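Side-chain contacts in GTPase subunit of restriction endonuclease (Thermococcus gammatolerans, PDB 6P0F), which probably recognises modified DNA through a YTH-type N-terminal domain, as the GTPase subunit of an McrBC-like restriction endonuclease: residues 6-11 with 51-56; 20-23 with 27-30; 69-74 with 123-128. All blocks are in the same frame, centred on the assembly; numbering follows the deposited sequence.

Interaction 1 (6-11 with 51-56); sequences FIIGIG and YFWGRS
Ile8 is the first residue of strand 6-11 to meet strand 51-55, and it does so with both of its branches. Its CG2 methyl lies 3.9 Å from Trp53 NE1, while CD1, at the end of the longer branch, reaches Trp53 CD1 at 4.0 Å. The same CD1 also touches the aliphatic part of Arg55, coming to 4.2 Å from its CD; the guanidinium is engaged elsewhere, with NH1 bonded to Thr59 O. Two residues on, Ile10 brings the next side chain to the same indole. Ile10 and Trp53 approach from opposite directions, and the isoleucine settles obliquely against the six-membered ring, Ile10 CD1 lying 3.6 Å from Trp53 CZ2. The two isoleucines thus divide the indole between them, Ile8 at the pyrrole part and Ile10 at the benzo part. Trp53 extends that far because CG stands anti to its backbone N (chi1 -173°). The strands cross almost at right angles, 11.0 Å apart at their axes, so side chains alone span the gap between two walls of a curled mixed sheet, consistent with the barrel-like core of a YTH domain. Phe73 meets the Trp53 ring edge-to-face nearby. With no hydrogen bond crossing between the segments, the contact rests on shape and the burial of apolar surface.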
loop_
_atom_site.group_PDB
_atom_site.type_symbol
_atom_site.label_atom_id
_atom_site.label_comp_id
_atom_site.label_asym_id
_atom_site.label_seq_id
_atom_site.Cartn_x
_atom_site.Cartn_y
_atom_site.Cartn_z
ATOM N N PHE A 6 -4.546 -4.979 5.387
ATOM C CA PHE A 6 -3.505 -4.194 6.023
ATOM C C PHE A 6 -3.781 -2.710 5.834
ATOM O O PHE A 6 -4.441 -2.313 4.871
ATOM C CB PHE A 6 -2.133 -4.531 5.443
ATOM C CG PHE A 6 -1.757 -5.955 5.613
ATOM C CD1 PHE A 6 -1.214 -6.399 6.805
ATOM C CD2 PHE A 6 -1.973 -6.868 4.594
ATOM C CE1 PHE A 6 -0.877 -7.730 6.982
ATOM C CE2 PHE A 6 -1.613 -8.203 4.765
ATOM C CZ PHE A 6 -1.088 -8.630 5.988
ATOM N N ILE A 7 -3.291 -1.903 6.784
ATOM C CA ILE A 7 -3.306 -0.443 6.684
ATOM C C ILE A 7 -1.867 0.042 6.621
ATOM O O ILE A 7 -1.037 -0.315 7.470
ATOM C CB ILE A 7 -4.028 0.220 7.867
ATOM C CG1 ILE A 7 -5.499 -0.141 7.868
ATOM C CG2 ILE A 7 -3.835 1.743 7.825
ATOM C CD1 ILE A 7 -6.145 0.113 9.223
ATOM N N ILE A 8 -1.556 0.850 5.613
ATOM C CA ILE A 8 -0.234 1.457 5.500
ATOM C C ILE A 8 -0.410 2.958 5.507
ATOM O O ILE A 8 -1.124 3.526 4.683
ATOM C CB ILE A 8 0.500 0.969 4.252
ATOM C CG1 ILE A 8 0.789 -0.522 4.394
ATOM C CG2 ILE A 8 1.806 1.759 4.052
ATOM C CD1 ILE A 8 1.368 -1.133 3.096
ATOM N N GLY A 9 0.265 3.629 6.469
ATOM C CA GLY A 9 0.106 5.040 6.665
ATOM C C GLY A 9 1.215 5.778 5.916
ATOM O O GLY A 9 2.389 5.542 6.170
ATOM N N ILE A 10 0.807 6.642 5.008
ATOM C CA ILE A 10 1.730 7.413 4.167
ATOM C C ILE A 10 1.715 8.842 4.678
ATOM O O ILE A 10 0.708 9.543 4.540
ATOM C CB ILE A 10 1.311 7.368 2.687
ATOM C CG1 ILE A 10 1.166 5.933 2.167
ATOM C CG2 ILE A 10 2.289 8.227 1.820
ATOM C CD1 ILE A 10 2.440 5.149 2.171
ATOM N N GLY A 11 2.826 9.306 5.263
ATOM C CA GLY A 11 2.831 10.650 5.821
ATOM C C GLY A 11 3.086 11.719 4.774
ATOM O O GLY A 11 4.081 11.661 4.043
ATOM N N TYR A 51 2.004 -0.473 -10.972
ATOM C CA TYR A 51 1.796 0.166 -9.679
ATOM C C TYR A 51 2.378 -0.731 -8.603
ATOM O O TYR A 51 2.070 -1.918 -8.554
ATOM C CB TYR A 51 0.309 0.383 -9.391
ATOM C CG TYR A 51 -0.358 1.276 -10.398
ATOM C CD1 TYR A 51 -0.263 2.653 -10.289
ATOM C CD2 TYR A 51 -1.050 0.745 -11.464
ATOM C CE1 TYR A 51 -0.826 3.485 -11.218
ATOM C CE2 TYR A 51 -1.650 1.580 -12.410
ATOM C CZ TYR A 51 -1.534 2.952 -12.267
ATOM O OH TYR A 51 -2.106 3.825 -13.169
ATOM N N PHE A 52 3.185 -0.172 -7.711
ATOM C CA PHE A 52 3.786 -1.025 -6.698
ATOM C C PHE A 52 4.252 -0.185 -5.514
ATOM O O PHE A 52 4.483 1.019 -5.627
ATOM C CB PHE A 52 4.945 -1.858 -7.286
ATOM C CG PHE A 52 6.128 -1.046 -7.807
ATOM C CD1 PHE A 52 6.087 -0.459 -9.058
ATOM C CD2 PHE A 52 7.279 -0.896 -7.052
ATOM C CE1 PHE A 52 7.176 0.280 -9.520
ATOM C CE2 PHE A 52 8.348 -0.175 -7.531
ATOM C CZ PHE A 52 8.279 0.426 -8.745
ATOM N N TRP A 53 4.370 -0.857 -4.376
ATOM C CA TRP A 53 4.826 -0.270 -3.128
ATOM C C TRP A 53 5.857 -1.217 -2.536
ATOM O O TRP A 53 5.960 -2.369 -2.939
ATOM C CB TRP A 53 3.651 -0.042 -2.181
ATOM C CG TRP A 53 4.047 0.707 -0.942
ATOM C CD1 TRP A 53 3.969 0.274 0.353
ATOM C CD2 TRP A 53 4.629 2.021 -0.890
ATOM N NE1 TRP A 53 4.481 1.232 1.207
ATOM C CE2 TRP A 53 4.863 2.322 0.469
ATOM C CE3 TRP A 53 4.969 2.960 -1.856
ATOM C CZ2 TRP A 53 5.444 3.536 0.875
ATOM C CZ3 TRP A 53 5.519 4.172 -1.441
ATOM C CH2 TRP A 53 5.725 4.446 -0.084
ATOM N N GLY A 54 6.712 -0.700 -1.659
ATOM C CA GLY A 54 7.778 -1.511 -1.116
ATOM C C GLY A 54 7.948 -1.230 0.367
ATOM O O GLY A 54 7.668 -0.128 0.842
ATOM N N ARG A 55 8.421 -2.248 1.078
ATOM C CA ARG A 55 8.627 -2.150 2.523
ATOM C C ARG A 55 9.944 -2.814 2.882
ATOM O O ARG A 55 10.501 -3.581 2.098
ATOM C CB ARG A 55 7.503 -2.822 3.306
ATOM C CG ARG A 55 6.141 -2.193 3.110
ATOM C CD ARG A 55 5.094 -2.848 4.001
ATOM N NE ARG A 55 5.423 -2.645 5.401
ATOM C CZ ARG A 55 5.793 -3.622 6.213
ATOM N NH1 ARG A 55 5.866 -4.873 5.763
ATOM N NH2 ARG A 55 6.079 -3.349 7.469
ATOM N N SER A 56 10.419 -2.517 4.113
ATOM C CA SER A 56 11.643 -3.104 4.658
ATOM C C SER A 56 11.498 -4.566 5.066
ATOM O O SER A 56 12.517 -5.259 5.137
ATOM C CB SER A 56 12.111 -2.337 5.903
ATOM O OG SER A 56 12.053 -0.937 5.713
#

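Interaction 2 (20-23 with 27-30); sequences FEET and GVKR
Gly27 is the first residue beyond helix 15-26, and its N lies 3.0 Å from Glu22 O in a weak, bent hydrogen bond (127° at the hydrogen) that reaches back five residues, one more than the four of an alpha-helical bond. Gly27 is also where the chain leaves helical geometry, at a phi of 85°. Any CB at this phi and psi would collide with the carbonyl oxygen of the residue before, so only glycine fits comfortably. Its CA lies 3.8 Å from Thr23 O. The two acceptors Glu22 O and Gly27 O come within 3.4 Å of each other without a bond between them, a probably mildly unfavourable approach. This is a helix ended by a glycine with positive phi, and here it delivers the chain directly into a short, weakly bonded strand at about 28-29, which pairs antiparallel with strand 49-55 in the main mixed sheet. Beyond the glycine, Val28 and Thr23 lie side by side and point the same way, their methyls CG1 and CG2 meeting at 4.0 Å. That methyl pairing depends on the rotation of Thr23, whose OG1 sits between the backbone N and the carbonyl carbon (chi1 59°), leaving CG2 to turn to the valine. OG1 itself is hydrogen-bonded to Phe52 O and to the indole NE1 of Trp115, so the buried hydroxyl is satisfied by the sheet and a loop. Phe114 touches both Thr23 and Val28, and Leu33 adds to the packing round the valine. Glu22 bends at its second torsion so that OE1 comes to 4.5 Å from Val28 CG1, a loose approach, while the carboxylate is held by a salt bridge to Lys26 NZ.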
loop_
_atom_site.group_PDB
_atom_site.type_symbol
_atom_site.label_atom_id
_atom_site.label_comp_id
_atom_site.label_asym_id
_atom_site.label_seq_id
_atom_site.Cartn_x
_atom_site.Cartn_y
_atom_site.Cartn_z
ATOM N N PHE A 20 5.353 7.306 -2.766
ATOM C CA PHE A 20 3.985 6.822 -2.998
ATOM C C PHE A 20 3.353 7.473 -4.219
ATOM O O PHE A 20 2.701 6.807 -5.031
ATOM C CB PHE A 20 3.173 7.119 -1.742
ATOM C CG PHE A 20 1.757 6.680 -1.782
ATOM C CD1 PHE A 20 1.432 5.342 -1.639
ATOM C CD2 PHE A 20 0.722 7.611 -1.916
ATOM C CE1 PHE A 20 0.083 4.941 -1.643
ATOM C CE2 PHE A 20 -0.611 7.209 -1.895
ATOM C CZ PHE A 20 -0.912 5.877 -1.763
ATOM N N GLU A 21 3.518 8.785 -4.351
ATOM C CA GLU A 21 3.030 9.468 -5.536
ATOM C C GLU A 21 3.658 8.887 -6.794
ATOM O O GLU A 21 2.979 8.697 -7.805
ATOM C CB GLU A 21 3.333 10.965 -5.407
ATOM C CG GLU A 21 2.838 11.805 -6.567
ATOM C CD GLU A 21 3.101 13.292 -6.331
ATOM O OE1 GLU A 21 4.269 13.638 -6.065
ATOM O OE2 GLU A 21 2.139 14.092 -6.362
ATOM N N GLU A 22 4.946 8.550 -6.729
ATOM C CA GLU A 22 5.634 8.075 -7.912
ATOM C C GLU A 22 5.096 6.728 -8.385
ATOM O O GLU A 22 4.826 6.548 -9.576
ATOM C CB GLU A 22 7.134 7.990 -7.653
ATOM C CG GLU A 22 7.890 7.513 -8.865
ATOM C CD GLU A 22 8.062 8.620 -9.932
ATOM O OE1 GLU A 22 8.060 8.283 -11.127
ATOM O OE2 GLU A 22 8.229 9.804 -9.530
ATOM N N THR A 23 4.981 5.748 -7.490
ATOM C CA THR A 23 4.715 4.401 -7.939
ATOM C C THR A 23 3.335 3.861 -7.623
ATOM O O THR A 23 2.996 2.821 -8.177
ATOM C CB THR A 23 5.749 3.410 -7.385
ATOM O OG1 THR A 23 5.742 3.416 -5.963
ATOM C CG2 THR A 23 7.161 3.778 -7.888
ATOM N N GLY A 27 2.340 5.688 -10.972
ATOM C CA GLY A 27 2.769 4.443 -11.566
ATOM C C GLY A 27 3.937 4.674 -12.499
ATOM O O GLY A 27 4.323 5.809 -12.809
ATOM N N VAL A 28 4.510 3.567 -12.967
ATOM C CA VAL A 28 5.664 3.662 -13.855
ATOM C C VAL A 28 5.421 2.854 -15.121
ATOM O O VAL A 28 4.754 1.815 -15.116
ATOM C CB VAL A 28 6.973 3.207 -13.177
ATOM C CG1 VAL A 28 7.234 3.964 -11.884
ATOM C CG2 VAL A 28 6.967 1.733 -12.899
ATOM N N LYS A 29 5.971 3.341 -16.232
ATOM C CA LYS A 29 5.878 2.584 -17.467
ATOM C C LYS A 29 6.553 1.234 -17.273
ATOM O O LYS A 29 7.559 1.124 -16.574
ATOM C CB LYS A 29 6.539 3.362 -18.603
ATOM C CG LYS A 29 5.748 4.599 -19.003
ATOM C CD LYS A 29 6.478 5.452 -20.030
ATOM C CE LYS A 29 5.840 6.853 -20.122
ATOM N NZ LYS A 29 6.586 7.784 -21.039
ATOM N N ARG A 30 5.988 0.204 -17.885
ATOM C CA ARG A 30 6.545 -1.137 -17.728
ATOM C C ARG A 30 8.019 -1.187 -18.129
ATOM O O ARG A 30 8.797 -1.923 -17.515
ATOM C CB ARG A 30 5.743 -2.130 -18.572
ATOM C CG ARG A 30 6.292 -3.526 -18.531
ATOM C CD ARG A 30 5.449 -4.498 -19.381
ATOM N NE ARG A 30 6.232 -5.697 -19.652
ATOM C CZ ARG A 30 5.736 -6.920 -19.693
ATOM N NH1 ARG A 30 4.452 -7.121 -19.510
ATOM N NH2 ARG A 30 6.535 -7.942 -19.921
#

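Interaction 3 (69-74 with 123-128); sequences DMVLFY and FLMFFK
Phe73 and Phe127 approach from opposite directions, Phe73 CE2 lying 3.7 Å from Phe127 CZ. CZ of Phe127 lies at the edge of the Phe73 ring, near its plane. The planes are inclined at 63° and the centroids lie 5.8 Å apart, an oblique aromatic pair rather than a stack. Next to it, Val71 works with both methyls. CG2 lies near the plane of the Phe127 ring, at its edge, 4.2 Å from CZ, and it also faces the selenium of Met125, present as selenomethionine, with Val71 CG2 and Met125 SE 4.1 Å apart. The other methyl, CG1, rests 3.7 Å above the centre of the Phe73 ring, a brace from within the same strand that backs one face of the aromatic. Met125 brings its selenium to the valine by a folded chain, CG lying between the backbone N and the carbonyl carbon (chi1 63°) before a further bend at the terminal methyl. The strands themselves run nearly at right angles, their axes 10.1 Å apart, so this is packing across the inside of a curled sheet. Strand 91-102 pairs antiparallel with both, which joins the two walls along one side in a manner consistent with a YTH-type barrel. With an alanine in place of Phe73, Phe127 CZ would probably lose its aromatic neighbour and Val71 CG1 the ring face it rests on, opening a gap between the two strands. Further out, Phe20 of helix 15-26 meets the Phe73 ring. The backbone of Val71 is bonded to Gly95 of strand 91-102, and Ile8 of the neighbouring parallel strand packs on its side chain.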
loop_
_atom_site.group_PDB
_atom_site.type_symbol
_atom_site.label_atom_id
_atom_site.label_comp_id
_atom_site.label_asym_id
_atom_site.label_seq_id
_atom_site.Cartn_x
_atom_site.Cartn_y
_atom_site.Cartn_z
ATOM N N ASP A 69 -4.295 -10.205 -0.846
ATOM C CA ASP A 69 -4.525 -9.375 0.326
ATOM C C ASP A 69 -4.866 -7.948 -0.116
ATOM O O ASP A 69 -4.516 -7.495 -1.215
ATOM C CB ASP A 69 -3.306 -9.393 1.230
ATOM C CG ASP A 69 -3.120 -10.728 1.957
ATOM O OD1 ASP A 69 -4.065 -11.576 1.888
ATOM O OD2 ASP A 69 -2.050 -10.893 2.590
HETATM N N MSE A 70 -5.541 -7.232 0.763
HETATM C CA MSE A 70 -6.033 -5.893 0.489
HETATM C C MSE A 70 -5.253 -4.906 1.356
HETATM O O MSE A 70 -4.904 -5.199 2.501
HETATM C CB MSE A 70 -7.523 -5.825 0.770
HETATM C CG MSE A 70 -8.266 -6.531 -0.297
HETATM SE SE MSE A 70 -10.064 -6.814 0.293
HETATM C CE MSE A 70 -10.407 -5.128 1.118
ATOM N N VAL A 71 -5.008 -3.717 0.800
ATOM C CA VAL A 71 -4.254 -2.670 1.488
ATOM C C VAL A 71 -5.070 -1.384 1.460
ATOM O O VAL A 71 -5.475 -0.916 0.387
ATOM C CB VAL A 71 -2.876 -2.443 0.850
ATOM C CG1 VAL A 71 -2.199 -1.277 1.569
ATOM C CG2 VAL A 71 -2.003 -3.693 0.910
ATOM N N LEU A 72 -5.304 -0.809 2.639
ATOM C CA LEU A 72 -5.817 0.550 2.771
ATOM C C LEU A 72 -4.603 1.446 2.990
ATOM O O LEU A 72 -3.907 1.306 3.997
ATOM C CB LEU A 72 -6.775 0.685 3.952
ATOM C CG LEU A 72 -8.139 0.032 3.716
ATOM C CD1 LEU A 72 -8.779 -0.196 5.083
ATOM C CD2 LEU A 72 -9.031 0.836 2.807
ATOM N N PHE A 73 -4.307 2.304 2.027
ATOM C CA PHE A 73 -3.281 3.330 2.200
ATOM C C PHE A 73 -3.969 4.541 2.815
ATOM O O PHE A 73 -4.828 5.169 2.186
ATOM C CB PHE A 73 -2.640 3.700 0.866
ATOM C CG PHE A 73 -1.755 2.659 0.291
ATOM C CD1 PHE A 73 -0.465 2.465 0.735
ATOM C CD2 PHE A 73 -2.221 1.879 -0.757
ATOM C CE1 PHE A 73 0.348 1.507 0.151
ATOM C CE2 PHE A 73 -1.400 0.915 -1.351
ATOM C CZ PHE A 73 -0.129 0.736 -0.900
ATOM N N TYR A 74 -3.612 4.869 4.056
ATOM C CA TYR A 74 -4.040 6.096 4.697
ATOM C C TYR A 74 -3.032 7.187 4.351
ATOM O O TYR A 74 -1.840 6.958 4.483
ATOM C CB TYR A 74 -4.064 5.898 6.212
ATOM C CG TYR A 74 -5.208 5.134 6.822
ATOM C CD1 TYR A 74 -6.080 4.375 6.055
ATOM C CD2 TYR A 74 -5.408 5.179 8.191
ATOM C CE1 TYR A 74 -7.128 3.680 6.642
ATOM C CE2 TYR A 74 -6.458 4.493 8.792
ATOM C CZ TYR A 74 -7.297 3.738 8.017
ATOM O OH TYR A 74 -8.346 3.065 8.613
ATOM N N PHE A 123 10.903 -5.355 -0.176
ATOM C CA PHE A 123 9.741 -6.244 -0.225
ATOM C C PHE A 123 8.632 -5.530 -0.984
ATOM O O PHE A 123 7.958 -4.639 -0.450
ATOM C CB PHE A 123 9.340 -6.658 1.190
ATOM C CG PHE A 123 10.353 -7.572 1.835
ATOM C CD1 PHE A 123 10.348 -8.938 1.575
ATOM C CD2 PHE A 123 11.335 -7.058 2.662
ATOM C CE1 PHE A 123 11.296 -9.778 2.149
ATOM C CE2 PHE A 123 12.292 -7.891 3.231
ATOM C CZ PHE A 123 12.269 -9.250 2.972
ATOM N N LEU A 124 8.436 -5.934 -2.242
ATOM C CA LEU A 124 7.532 -5.237 -3.139
ATOM C C LEU A 124 6.166 -5.900 -3.189
ATOM O O LEU A 124 6.045 -7.131 -3.169
ATOM C CB LEU A 124 8.104 -5.193 -4.563
ATOM C CG LEU A 124 9.538 -4.716 -4.772
ATOM C CD1 LEU A 124 9.844 -4.691 -6.272
ATOM C CD2 LEU A 124 9.727 -3.347 -4.159
HETATM N N MSE A 125 5.146 -5.070 -3.352
HETATM C CA MSE A 125 3.782 -5.549 -3.611
HETATM C C MSE A 125 3.301 -4.840 -4.880
HETATM O O MSE A 125 3.387 -3.610 -4.965
HETATM C CB MSE A 125 2.847 -5.264 -2.443
HETATM C CG MSE A 125 2.661 -3.776 -2.170
HETATM SE SE MSE A 125 1.843 -3.509 -0.388
HETATM C CE MSE A 125 3.191 -4.420 0.524
ATOM N N PHE A 126 2.793 -5.596 -5.846
ATOM C CA PHE A 126 2.283 -5.047 -7.095
ATOM C C PHE A 126 0.758 -5.006 -7.067
ATOM O O PHE A 126 0.120 -5.906 -6.519
ATOM C CB PHE A 126 2.775 -5.875 -8.293
ATOM C CG PHE A 126 4.198 -5.585 -8.679
ATOM C CD1 PHE A 126 5.236 -6.150 -7.970
ATOM C CD2 PHE A 126 4.493 -4.705 -9.721
ATOM C CE1 PHE A 126 6.568 -5.848 -8.278
ATOM C CE2 PHE A 126 5.796 -4.407 -10.024
ATOM C CZ PHE A 126 6.840 -4.990 -9.288
ATOM N N PHE A 127 0.185 -3.960 -7.673
ATOM C CA PHE A 127 -1.256 -3.784 -7.832
ATOM C C PHE A 127 -1.601 -3.687 -9.315
ATOM O O PHE A 127 -1.052 -2.835 -10.022
ATOM C CB PHE A 127 -1.735 -2.509 -7.127
ATOM C CG PHE A 127 -1.449 -2.479 -5.670
ATOM C CD1 PHE A 127 -0.240 -1.985 -5.197
ATOM C CD2 PHE A 127 -2.376 -2.940 -4.759
ATOM C CE1 PHE A 127 0.035 -1.960 -3.858
ATOM C CE2 PHE A 127 -2.101 -2.925 -3.406
ATOM C CZ PHE A 127 -0.896 -2.422 -2.954
ATOM N N LYS A 128 -2.538 -4.513 -9.787
ATOM C CA LYS A 128 -2.827 -4.500 -11.223
ATOM C C LYS A 128 -3.543 -3.216 -11.631
ATOM O O LYS A 128 -3.207 -2.609 -12.655
ATOM C CB LYS A 128 -3.659 -5.708 -11.633
ATOM C CG LYS A 128 -3.913 -5.742 -13.136
ATOM C CD LYS A 128 -3.645 -7.100 -13.709
ATOM C CE LYS A 128 -4.522 -8.126 -13.071
ATOM N NZ LYS A 128 -4.709 -9.318 -13.978
#

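How the interactions relate
From the N terminus, strand 5-11 leads into helix 15-26, and the tight turn of interaction 2 closes first, joining the helix end to strand 28-29. Interaction 1 closes a wider loop, from 6-11 to 51-56, which encloses interaction 2. Interaction 3, between 69-74 and 123-128, follows in series. Strands 5-11 and 70-76 are parallel neighbours, as 49-55 and 123-127 are antiparallel ones, so interactions 1 and 3 join the same two walls of the curled sheet, with centres about 7 Å apart. Interaction 2 sits about 13 Å from the centre of each, and its helix reaches the core that the other two share.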